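PDB 3K50: putative S41 protease from Bacteroides fragilis NCTC 9343, which is of unknown function but is probably a serine peptidase of family S41, expected to cleave peptide bonds in protein substrates. Local coordinates for residues 293-298 with 307-312. Numbering follows the deposited sequence.
Sequences VYVLTT and MVINCL
Ile-309 reaches from its helix to two residues, two apart, on the same side of strand 293-297, a compact example of how a helix packs on one face of a beta-sheet through a few branched side chains. Its CG1 meets the CG1 methyl of Val-295 at 4.2 Å, while CD1, one bond further out, comes to 4.0 Å from CG2 of Thr-297. The torsions explain this reach: with CG1 opposite the carbonyl carbon (chi1 -63°) and the chain then extended, the end of Ile-309 approaches the strand although its CB bond does not aim there. Thr-297 offers only its methyl to Ile-309; its hydroxyl OG1 is hydrogen-bonded to Thr-323 O.

Strand 292-297, helix 304-312 and strand 317-322 form a beta-alpha-beta unit in the ClpP/crotonase-like S41 domain, with helix and strand segments running roughly antiparallel, at 151°. Leu-320 of the following strand touches both Val-295 and Ile-309. The packing is looser toward Val-293, where CG1 stands 4.4 Å from CD1 of Leu-312. No side of the contact opens to solvent, since all the touching residues are buried: helix 239-249 lies against Leu-312 through Cys-246, and on the other face of the strand Tyr-294 and Leu-296 pack against helix 388-398.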
ATOM      1  N   VAL A 293     -17.656   6.194  -3.693  1.00 29.11           N
ATOM      2  CA  VAL A 293     -16.293   5.853  -4.113  1.00 30.67           C
ATOM      3  C   VAL A 293     -16.144   4.310  -3.966  1.00 29.82           C
ATOM      4  O   VAL A 293     -16.682   3.737  -3.050  1.00 28.57           O
ATOM      5  CB  VAL A 293     -15.199   6.652  -3.385  1.00 27.67           C
ATOM      6  CG1 VAL A 293     -15.249   6.411  -1.836  1.00 26.18           C
ATOM      7  CG2 VAL A 293     -13.850   6.309  -3.938  1.00 30.57           C
ATOM      8  N   TYR A 294     -15.554   3.662  -4.960  1.00 29.27           N
ATOM      9  CA  TYR A 294     -15.238   2.211  -4.935  1.00 25.91           C
ATOM     10  C   TYR A 294     -13.732   2.158  -4.637  1.00 27.61           C
ATOM     11  O   TYR A 294     -12.906   2.827  -5.315  1.00 30.77           O
ATOM     12  CB  TYR A 294     -15.596   1.504  -6.245  1.00 23.36           C
ATOM     13  CG  TYR A 294     -17.075   1.602  -6.557  1.00 29.80           C
ATOM     14  CD1 TYR A 294     -17.615   2.759  -7.090  1.00 26.62           C
ATOM     15  CD2 TYR A 294     -17.953   0.558  -6.242  1.00 31.99           C
ATOM     16  CE1 TYR A 294     -18.986   2.865  -7.351  1.00 26.64           C
ATOM     17  CE2 TYR A 294     -19.329   0.678  -6.475  1.00 31.07           C
ATOM     18  CZ  TYR A 294     -19.832   1.839  -7.005  1.00 27.86           C
ATOM     19  OH  TYR A 294     -21.179   1.992  -7.244  1.00 29.22           O
ATOM     20  N   VAL A 295     -13.391   1.408  -3.593  1.00 29.61           N
ATOM     21  CA  VAL A 295     -12.027   1.255  -3.108  1.00 27.36           C
ATOM     22  C   VAL A 295     -11.639  -0.221  -3.240  1.00 25.25           C
ATOM     23  O   VAL A 295     -12.354  -1.112  -2.759  1.00 27.96           O
ATOM     24  CB  VAL A 295     -11.875   1.781  -1.656  1.00 30.75           C
ATOM     25  CG1 VAL A 295     -10.391   1.605  -1.158  1.00 27.21           C
ATOM     26  CG2 VAL A 295     -12.284   3.259  -1.576  1.00 26.85           C
ATOM     27  N   LEU A 296     -10.591  -0.466  -4.026  1.00 28.53           N
ATOM     28  CA  LEU A 296     -10.057  -1.821  -4.241  1.00 28.36           C
ATOM     29  C   LEU A 296      -8.997  -2.162  -3.190  1.00 26.94           C
ATOM     30  O   LEU A 296      -8.012  -1.421  -3.022  1.00 29.45           O
ATOM     31  CB  LEU A 296      -9.496  -1.925  -5.657  1.00 26.86           C
ATOM     32  CG  LEU A 296     -10.361  -1.402  -6.803  1.00 31.48           C
ATOM     33  CD1 LEU A 296      -9.744  -1.681  -8.182  1.00 28.74           C
ATOM     34  CD2 LEU A 296     -11.769  -2.001  -6.727  1.00 24.78           C
ATOM     35  N   THR A 297      -9.204  -3.278  -2.499  1.00 31.12           N
ATOM     36  CA  THR A 297      -8.406  -3.659  -1.305  1.00 31.11           C
ATOM     37  C   THR A 297      -7.886  -5.081  -1.292  1.00 28.24           C
ATOM     38  O   THR A 297      -8.410  -5.916  -1.994  1.00 28.51           O
ATOM     39  CB  THR A 297      -9.289  -3.476   0.008  1.00 35.05           C
ATOM     40  OG1 THR A 297     -10.416  -4.371   0.006  1.00 29.77           O
ATOM     41  CG2 THR A 297      -9.819  -2.066   0.117  1.00 28.55           C
ATOM     42  N   THR A 298      -6.786  -5.313  -0.560  1.00 26.57           N
ATOM     43  CA  THR A 298      -6.318  -6.653  -0.255  1.00 26.76           C
ATOM     44  C   THR A 298      -5.809  -6.600   1.171  1.00 31.85           C
ATOM     45  O   THR A 298      -5.877  -5.544   1.841  1.00 27.66           O
ATOM     46  CB  THR A 298      -5.202  -7.197  -1.182  1.00 34.22           C
ATOM     47  OG1 THR A 298      -3.987  -6.454  -0.989  1.00 30.09           O
ATOM     48  CG2 THR A 298      -5.647  -7.206  -2.677  1.00 26.24           C
HETATM   49  N   MSE A 307      -7.410   4.345   6.990  1.00 31.65           N
HETATM   50  CA  MSE A 307      -7.913   5.635   7.523  1.00 31.98           C
HETATM   51  C   MSE A 307      -8.805   6.341   6.521  1.00 30.67           C
HETATM   52  O   MSE A 307      -9.812   6.931   6.898  1.00 29.39           O
HETATM   53  CB  MSE A 307      -6.728   6.518   7.911  1.00 33.38           C
HETATM   54  CG  MSE A 307      -7.043   7.971   8.410  1.00 35.64           C
HETATM   55 SE   MSE A 307      -7.630   9.279   7.017  0.75 42.24          SE
HETATM   56  CE  MSE A 307      -7.011  11.153   7.755  1.00 34.80           C
ATOM     57  N   VAL A 308      -8.463   6.248   5.244  1.00 28.99           N
ATOM     58  CA  VAL A 308      -9.253   6.853   4.215  1.00 28.89           C
ATOM     59  C   VAL A 308     -10.606   6.210   4.167  1.00 28.72           C
ATOM     60  O   VAL A 308     -11.643   6.880   4.065  1.00 29.35           O
ATOM     61  CB  VAL A 308      -8.566   6.721   2.814  1.00 30.56           C
ATOM     62  CG1 VAL A 308      -9.550   7.125   1.724  1.00 32.45           C
ATOM     63  CG2 VAL A 308      -7.294   7.540   2.813  1.00 25.88           C
ATOM     64  N   ILE A 309     -10.627   4.910   4.242  1.00 27.48           N
ATOM     65  CA  ILE A 309     -11.901   4.194   4.280  1.00 27.21           C
ATOM     66  C   ILE A 309     -12.708   4.565   5.516  1.00 29.26           C
ATOM     67  O   ILE A 309     -13.893   4.899   5.429  1.00 29.60           O
ATOM     68  CB  ILE A 309     -11.722   2.635   4.252  1.00 28.95           C
ATOM     69  CG1 ILE A 309     -11.041   2.198   2.930  1.00 28.82           C
ATOM     70  CG2 ILE A 309     -13.056   1.937   4.522  1.00 25.69           C
ATOM     71  CD1 ILE A 309     -10.476   0.712   2.964  1.00 28.52           C
ATOM     72  N   ASN A 310     -12.090   4.483   6.672  1.00 27.23           N
ATOM     73  CA  ASN A 310     -12.825   4.767   7.902  1.00 28.94           C
ATOM     74  C   ASN A 310     -13.450   6.191   7.998  1.00 27.57           C
ATOM     75  O   ASN A 310     -14.548   6.370   8.531  1.00 29.03           O
ATOM     76  CB  ASN A 310     -11.876   4.565   9.111  1.00 26.68           C
ATOM     77  CG  ASN A 310     -12.612   4.685  10.431  1.00 27.47           C
ATOM     78  OD1 ASN A 310     -13.632   4.010  10.616  1.00 36.02           O
ATOM     79  ND2 ASN A 310     -12.117   5.570  11.353  1.00 28.86           N
ATOM     80  N   CYS A 311     -12.649   7.186   7.607  1.00 28.41           N
ATOM     81  CA  CYS A 311     -12.960   8.602   7.654  1.00 28.05           C
ATOM     82  C   CYS A 311     -13.874   9.093   6.572  1.00 30.86           C
ATOM     83  O   CYS A 311     -14.651  10.026   6.804  1.00 29.28           O
ATOM     84  CB  CYS A 311     -11.660   9.391   7.640  1.00 32.78           C
ATOM     85  SG  CYS A 311     -10.766   9.037   9.239  1.00 36.66           S
ATOM     86  N   LEU A 312     -13.803   8.498   5.387  1.00 27.76           N
ATOM     87  CA  LEU A 312     -14.829   8.798   4.384  1.00 31.10           C
ATOM     88  C   LEU A 312     -16.193   8.092   4.626  1.00 31.40           C
ATOM     89  O   LEU A 312     -17.231   8.631   4.206  1.00 31.28           O
ATOM     90  CB  LEU A 312     -14.365   8.465   2.993  1.00 31.97           C
ATOM     91  CG  LEU A 312     -13.204   9.289   2.484  1.00 29.15           C
ATOM     92  CD1 LEU A 312     -12.873   8.749   1.106  1.00 35.90           C
ATOM     93  CD2 LEU A 312     -13.574  10.784   2.477  1.00 25.81           C
TER